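Local coordinates for protein carbohydrate binding module E1 (Uncultured bacterium, PDB 5KLC) that probably binds polysaccharide through a small all-beta domain without helices, at residues G38-G43 with V92-W97; S44-A49 with A86-N91. All coordinates share one frame; numbering follows the deposited sequence.

Contact 1 of 2, residues G38-G43 with V92-W97; sequences GTLQIG and VKFDNW
Thr-39 and Trp-97 open an antiparallel pairing of strands 40-43 and 92-96, the two inner strands of a four-stranded antiparallel sheet in this all-beta module; the short axes run at 154°. Six backbone bonds, two each at Thr-39/Trp-97, Gln-41/Asp-95 and Gly-43/Lys-93, satisfy the inward-facing amides and carbonyls. Thr-39 N takes one oxygen of the C-terminal carboxylate, Trp-97 O, at 2.9 Å, and Gly-43 N meets Lys-93 O at 2.9 Å. The backbones of Leu-40 and Ile-42 bond instead to Val-71 and Thr-69 of strand 67-71. Asp-95 OD2 accepts the amide of Asn-96 N at 2.6 Å through its anti lone pair and also a salt bridge from Lys-19, while Asn-96 OD1 is held by Tyr-33. On the other side of the sheet from Ile-42 and Phe-94, Gln-41, bent at chi2 (-76°), lays its side-chain amide flat on the Trp-97 indole, the planes 3° apart. Gln-41 CG sits over the six-membered ring of Trp-97, 3.5 Å from its centroid, in a CH-pi contact. A glycine in place of Gln-41 would probably strip the indole of this cover and leave the ring less firmly held. On the opposite side, Ile-42 CG1 lies 3.8 Å from Phe-94 CE2.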
loop_
_atom_site.group_PDB
_atom_site.type_symbol
_atom_site.label_atom_id
_atom_site.label_comp_id
_atom_site.label_asym_id
_atom_site.label_seq_id
_atom_site.Cartn_x
_atom_site.Cartn_y
_atom_site.Cartn_z
ATOM N N GLY A 38 2.110 5.352 14.762
ATOM C CA GLY A 38 1.102 6.190 14.148
ATOM C C GLY A 38 0.147 5.404 13.271
ATOM O O GLY A 38 -0.094 4.213 13.468
ATOM N N THR A 39 -0.399 6.090 12.274
ATOM C CA THR A 39 -1.455 5.555 11.428
ATOM C C THR A 39 -0.989 5.527 9.978
ATOM O O THR A 39 -0.480 6.532 9.468
ATOM C CB THR A 39 -2.727 6.399 11.562
ATOM O OG1 THR A 39 -3.183 6.358 12.921
ATOM C CG2 THR A 39 -3.824 5.844 10.659
ATOM N N LEU A 40 -1.183 4.382 9.318
ATOM C CA LEU A 40 -0.782 4.212 7.926
ATOM C C LEU A 40 -1.562 5.158 7.019
ATOM O O LEU A 40 -2.765 5.349 7.188
ATOM C CB LEU A 40 -1.016 2.763 7.487
ATOM C CG LEU A 40 -0.674 2.367 6.045
ATOM C CD1 LEU A 40 0.828 2.489 5.780
ATOM C CD2 LEU A 40 -1.173 0.947 5.753
ATOM N N GLN A 41 -0.871 5.728 6.036
ATOM C CA GLN A 41 -1.472 6.612 5.046
ATOM C C GLN A 41 -0.993 6.162 3.672
ATOM O O GLN A 41 0.189 5.848 3.497
ATOM C CB GLN A 41 -1.063 8.077 5.284
ATOM C CG GLN A 41 -1.056 8.555 6.748
ATOM C CD GLN A 41 -2.432 8.825 7.351
ATOM O OE1 GLN A 41 -2.613 8.766 8.581
ATOM N NE2 GLN A 41 -3.393 9.136 6.506
ATOM N N ILE A 42 -1.902 6.109 2.701
ATOM C CA ILE A 42 -1.570 5.722 1.331
ATOM C C ILE A 42 -1.947 6.886 0.434
ATOM O O ILE A 42 -3.120 7.285 0.387
ATOM C CB ILE A 42 -2.294 4.438 0.891
ATOM C CG1 ILE A 42 -1.861 3.258 1.756
ATOM C CG2 ILE A 42 -2.034 4.163 -0.588
ATOM C CD1 ILE A 42 -2.723 2.018 1.572
ATOM N N GLY A 43 -0.963 7.433 -0.264
ATOM C CA GLY A 43 -1.135 8.667 -1.021
ATOM C C GLY A 43 -0.832 8.497 -2.493
ATOM O O GLY A 43 0.166 7.875 -2.865
ATOM N N VAL A 92 2.739 6.142 -6.064
ATOM C CA VAL A 92 2.095 6.038 -4.764
ATOM C C VAL A 92 3.151 6.227 -3.690
ATOM O O VAL A 92 4.331 5.921 -3.889
ATOM C CB VAL A 92 1.372 4.683 -4.606
ATOM C CG1 VAL A 92 2.381 3.519 -4.621
ATOM C CG2 VAL A 92 0.514 4.671 -3.344
ATOM N N LYS A 93 2.735 6.734 -2.538
ATOM C CA LYS A 93 3.609 6.610 -1.388
ATOM C C LYS A 93 2.858 6.090 -0.178
ATOM O O LYS A 93 1.674 6.363 0.022
ATOM C CB LYS A 93 4.334 7.905 -1.038
ATOM C CG LYS A 93 3.564 9.172 -1.045
ATOM C CD LYS A 93 4.602 10.293 -1.071
ATOM C CE LYS A 93 4.035 11.646 -0.700
ATOM N NZ LYS A 93 5.103 12.712 -0.696
ATOM N N PHE A 94 3.582 5.314 0.613
ATOM C CA PHE A 94 3.119 4.838 1.902
ATOM C C PHE A 94 3.795 5.678 2.971
ATOM O O PHE A 94 5.002 5.932 2.884
ATOM C CB PHE A 94 3.447 3.356 2.067
ATOM C CG PHE A 94 2.632 2.459 1.169
ATOM C CD1 PHE A 94 2.760 2.519 -0.210
ATOM C CD2 PHE A 94 1.705 1.585 1.703
ATOM C CE1 PHE A 94 1.994 1.702 -1.039
ATOM C CE2 PHE A 94 0.936 0.778 0.870
ATOM C CZ PHE A 94 1.093 0.834 -0.493
ATOM N N ASP A 95 3.022 6.138 3.954
ATOM C CA ASP A 95 3.557 6.986 5.012
ATOM C C ASP A 95 2.837 6.620 6.303
ATOM O O ASP A 95 1.947 5.768 6.319
ATOM C CB ASP A 95 3.402 8.473 4.649
ATOM C CG ASP A 95 4.455 9.370 5.313
ATOM O OD1 ASP A 95 4.839 10.395 4.691
ATOM O OD2 ASP A 95 4.887 9.071 6.446
ATOM N N ASN A 96 3.241 7.238 7.403
ATOM C CA ASN A 96 2.542 7.017 8.657
ATOM C C ASN A 96 2.795 8.212 9.553
ATOM O O ASN A 96 3.912 8.731 9.590
ATOM C CB ASN A 96 2.987 5.718 9.347
ATOM C CG ASN A 96 4.499 5.617 9.520
ATOM O OD1 ASN A 96 5.217 5.248 8.592
ATOM N ND2 ASN A 96 4.978 5.900 10.727
ATOM N N TRP A 97 1.754 8.647 10.254
ATOM C CA TRP A 97 1.888 9.761 11.190
ATOM C C TRP A 97 0.714 9.774 12.158
ATOM O O TRP A 97 -0.208 8.960 12.045
ATOM C CB TRP A 97 1.985 11.105 10.455
ATOM C CG TRP A 97 0.802 11.449 9.581
ATOM C CD1 TRP A 97 -0.449 11.792 9.998
ATOM C CD2 TRP A 97 0.782 11.525 8.147
ATOM N NE1 TRP A 97 -1.256 12.050 8.917
ATOM C CE2 TRP A 97 -0.522 11.899 7.769
ATOM C CE3 TRP A 97 1.741 11.312 7.149
ATOM C CZ2 TRP A 97 -0.896 12.057 6.435
ATOM C CZ3 TRP A 97 1.368 11.464 5.823
ATOM C CH2 TRP A 97 0.060 11.835 5.477
ATOM O OXT TRP A 97 0.681 10.599 13.071
#

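Contact 2 of 2, residues S44-A49 with A86-N91; sequences SWTGVA and ASRSFN
Ser-44 OG donates to Asn-91 O at 2.7 Å, the shortest direct polar link between 44-49 and 86-91, with the hydroxyl tilted 26° from the carbonyl plane. Its chi1 of -178° sets OG anti to the backbone N, from where it also meets the edge of the Phe-90 ring. In the reverse sense, Asn-91 N donates to Thr-46 OG1 at 3.2 Å. Water 1 ties these groups together: it donates to Asn-91 O and accepts from Trp-45 N and Thr-46 OG1, so Asn-91 O receives two donors. Farther along, water 2 bridges Ala-49 O, at 2.6 Å, and Ser-87 N. The contact lies at the end of a beta sandwich, where the loop joining strands 40-44 and 50-54 meets the turn from strand 77-86 into strand 90-96. Here packing replaces regular strand pairing. Val-48 is the buried centre of the loop: its CG2 presses on one face of the Arg-88 guanidinium, 3.4 Å from Arg-88 CZ and off-centre over the group. Thr-46 CG2 adds a second methyl, 3.5 Å from Arg-88 NH1. Beneath them Val-48 CB approaches Phe-90 CB at 4.2 Å, and the Phe-90 side chain continues onto Ser-50 and Tyr-52 of strand 50-54.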
loop_
_atom_site.group_PDB
_atom_site.type_symbol
_atom_site.label_atom_id
_atom_site.label_comp_id
_atom_site.label_asym_id
_atom_site.label_seq_id
_atom_site.Cartn_x
_atom_site.Cartn_y
_atom_site.Cartn_z
ATOM N N SER A 44 -1.690 9.071 -3.337
ATOM C CA SER A 44 -1.430 9.046 -4.765
ATOM C C SER A 44 -2.132 10.226 -5.416
ATOM O O SER A 44 -3.182 10.677 -4.952
ATOM C CB SER A 44 -1.892 7.739 -5.415
ATOM O OG SER A 44 -1.565 7.779 -6.796
ATOM N N TRP A 45 -1.530 10.723 -6.497
ATOM C CA TRP A 45 -2.016 11.917 -7.171
ATOM C C TRP A 45 -2.067 11.735 -8.680
ATOM O O TRP A 45 -2.276 12.713 -9.409
ATOM C CB TRP A 45 -1.152 13.124 -6.774
ATOM C CG TRP A 45 -1.264 13.367 -5.297
ATOM C CD1 TRP A 45 -2.149 14.204 -4.665
ATOM C CD2 TRP A 45 -0.520 12.712 -4.257
ATOM N NE1 TRP A 45 -1.982 14.121 -3.300
ATOM C CE2 TRP A 45 -0.995 13.209 -3.025
ATOM C CE3 TRP A 45 0.509 11.766 -4.253
ATOM C CZ2 TRP A 45 -0.472 12.794 -1.802
ATOM C CZ3 TRP A 45 1.020 11.345 -3.032
ATOM C CH2 TRP A 45 0.527 11.862 -1.825
ATOM N N THR A 46 -1.922 10.503 -9.164
ATOM C CA THR A 46 -1.933 10.214 -10.594
ATOM C C THR A 46 -3.335 10.267 -11.198
ATOM O O THR A 46 -3.467 10.339 -12.424
ATOM C CB THR A 46 -1.296 8.836 -10.824
ATOM O OG1 THR A 46 0.009 8.818 -10.233
ATOM C CG2 THR A 46 -1.155 8.524 -12.297
ATOM N N GLY A 47 -4.381 10.271 -10.380
ATOM C CA GLY A 47 -5.734 10.222 -10.894
ATOM C C GLY A 47 -6.251 8.830 -11.173
ATOM O O GLY A 47 -7.329 8.693 -11.754
ATOM N N VAL A 48 -5.513 7.796 -10.790
ATOM C CA VAL A 48 -5.897 6.408 -11.021
ATOM C C VAL A 48 -6.413 5.839 -9.711
ATOM O O VAL A 48 -5.734 5.930 -8.683
ATOM C CB VAL A 48 -4.709 5.581 -11.541
ATOM C CG1 VAL A 48 -5.068 4.108 -11.627
ATOM C CG2 VAL A 48 -4.284 6.079 -12.898
ATOM N N ALA A 49 -7.613 5.258 -9.745
ATOM C CA ALA A 49 -8.143 4.566 -8.577
ATOM C C ALA A 49 -7.375 3.273 -8.342
ATOM O O ALA A 49 -7.058 2.541 -9.281
ATOM C CB ALA A 49 -9.626 4.259 -8.763
ATOM N N ALA A 86 -5.725 -1.570 -10.320
ATOM C CA ALA A 86 -5.255 -0.288 -10.822
ATOM C C ALA A 86 -5.262 -0.377 -12.342
ATOM O O ALA A 86 -4.678 -1.313 -12.903
ATOM C CB ALA A 86 -3.856 0.039 -10.289
ATOM N N SER A 87 -5.933 0.559 -13.021
ATOM C CA SER A 87 -6.063 0.440 -14.473
ATOM C C SER A 87 -4.735 0.640 -15.197
ATOM O O SER A 87 -4.595 0.184 -16.335
ATOM C CB SER A 87 -7.111 1.429 -15.004
ATOM O OG SER A 87 -6.708 2.768 -14.790
ATOM N N ARG A 88 -3.759 1.280 -14.556
ATOM C CA ARG A 88 -2.461 1.549 -15.162
ATOM C C ARG A 88 -1.487 1.882 -14.043
ATOM O O ARG A 88 -1.892 2.164 -12.916
ATOM C CB ARG A 88 -2.536 2.692 -16.183
ATOM C CG ARG A 88 -3.016 4.030 -15.616
ATOM C CD ARG A 88 -2.915 5.137 -16.660
ATOM N NE ARG A 88 -3.442 6.409 -16.174
ATOM C CZ ARG A 88 -2.701 7.354 -15.607
ATOM N NH1 ARG A 88 -1.392 7.173 -15.464
ATOM N NH2 ARG A 88 -3.265 8.477 -15.184
ATOM N N SER A 89 -0.195 1.854 -14.369
ATOM C CA SER A 89 0.821 2.158 -13.371
ATOM C C SER A 89 0.586 3.550 -12.791
ATOM O O SER A 89 0.065 4.447 -13.460
ATOM C CB SER A 89 2.219 2.069 -13.979
ATOM O OG SER A 89 2.464 3.160 -14.850
ATOM N N PHE A 90 0.970 3.725 -11.532
ATOM C CA PHE A 90 0.690 4.975 -10.846
ATOM C C PHE A 90 1.714 5.189 -9.741
ATOM O O PHE A 90 2.245 4.232 -9.169
ATOM C CB PHE A 90 -0.737 4.978 -10.273
ATOM C CG PHE A 90 -0.967 3.938 -9.203
ATOM C CD1 PHE A 90 -1.112 2.594 -9.528
ATOM C CD2 PHE A 90 -1.043 4.308 -7.869
ATOM C CE1 PHE A 90 -1.316 1.639 -8.536
ATOM C CE2 PHE A 90 -1.250 3.358 -6.874
ATOM C CZ PHE A 90 -1.382 2.028 -7.205
ATOM N N ASN A 91 1.990 6.457 -9.453
ATOM C CA ASN A 91 2.913 6.814 -8.384
ATOM C C ASN A 91 2.183 6.835 -7.049
ATOM O O ASN A 91 1.142 7.487 -6.902
ATOM C CB ASN A 91 3.550 8.180 -8.650
ATOM C CG ASN A 91 4.591 8.135 -9.738
ATOM O OD1 ASN A 91 5.290 7.136 -9.902
ATOM N ND2 ASN A 91 4.706 9.227 -10.497
HETATM O O HOH W 1 1.015 10.202 -7.624
HETATM O O HOH W 2 -7.968 2.070 -11.643
#

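How the contacts relate
Both contacts join strands 40-44 and 90-96 or their extensions, and contact 2 is nested in the chain loop that contact 1 closes. Contact 1 is mostly buried, with eight of its twelve touching residues buried, and relies on regular main-chain pairing; contact 2, centred about 16 Å away, has three buried residues of eleven and relies on hydroxyls, waters and a methyl-covered guanidinium where the strands part. The segments of contact 1 also cover more of each other, 549 against 407 Å². They meet where Lys-93 CE packs 3.7 Å from Trp-45 CH2. Tyr-52 of strand 50-54 touches side chains of both, whereas Trp-68 meets the rings of Trp-97 and Trp-45 edge-to-face.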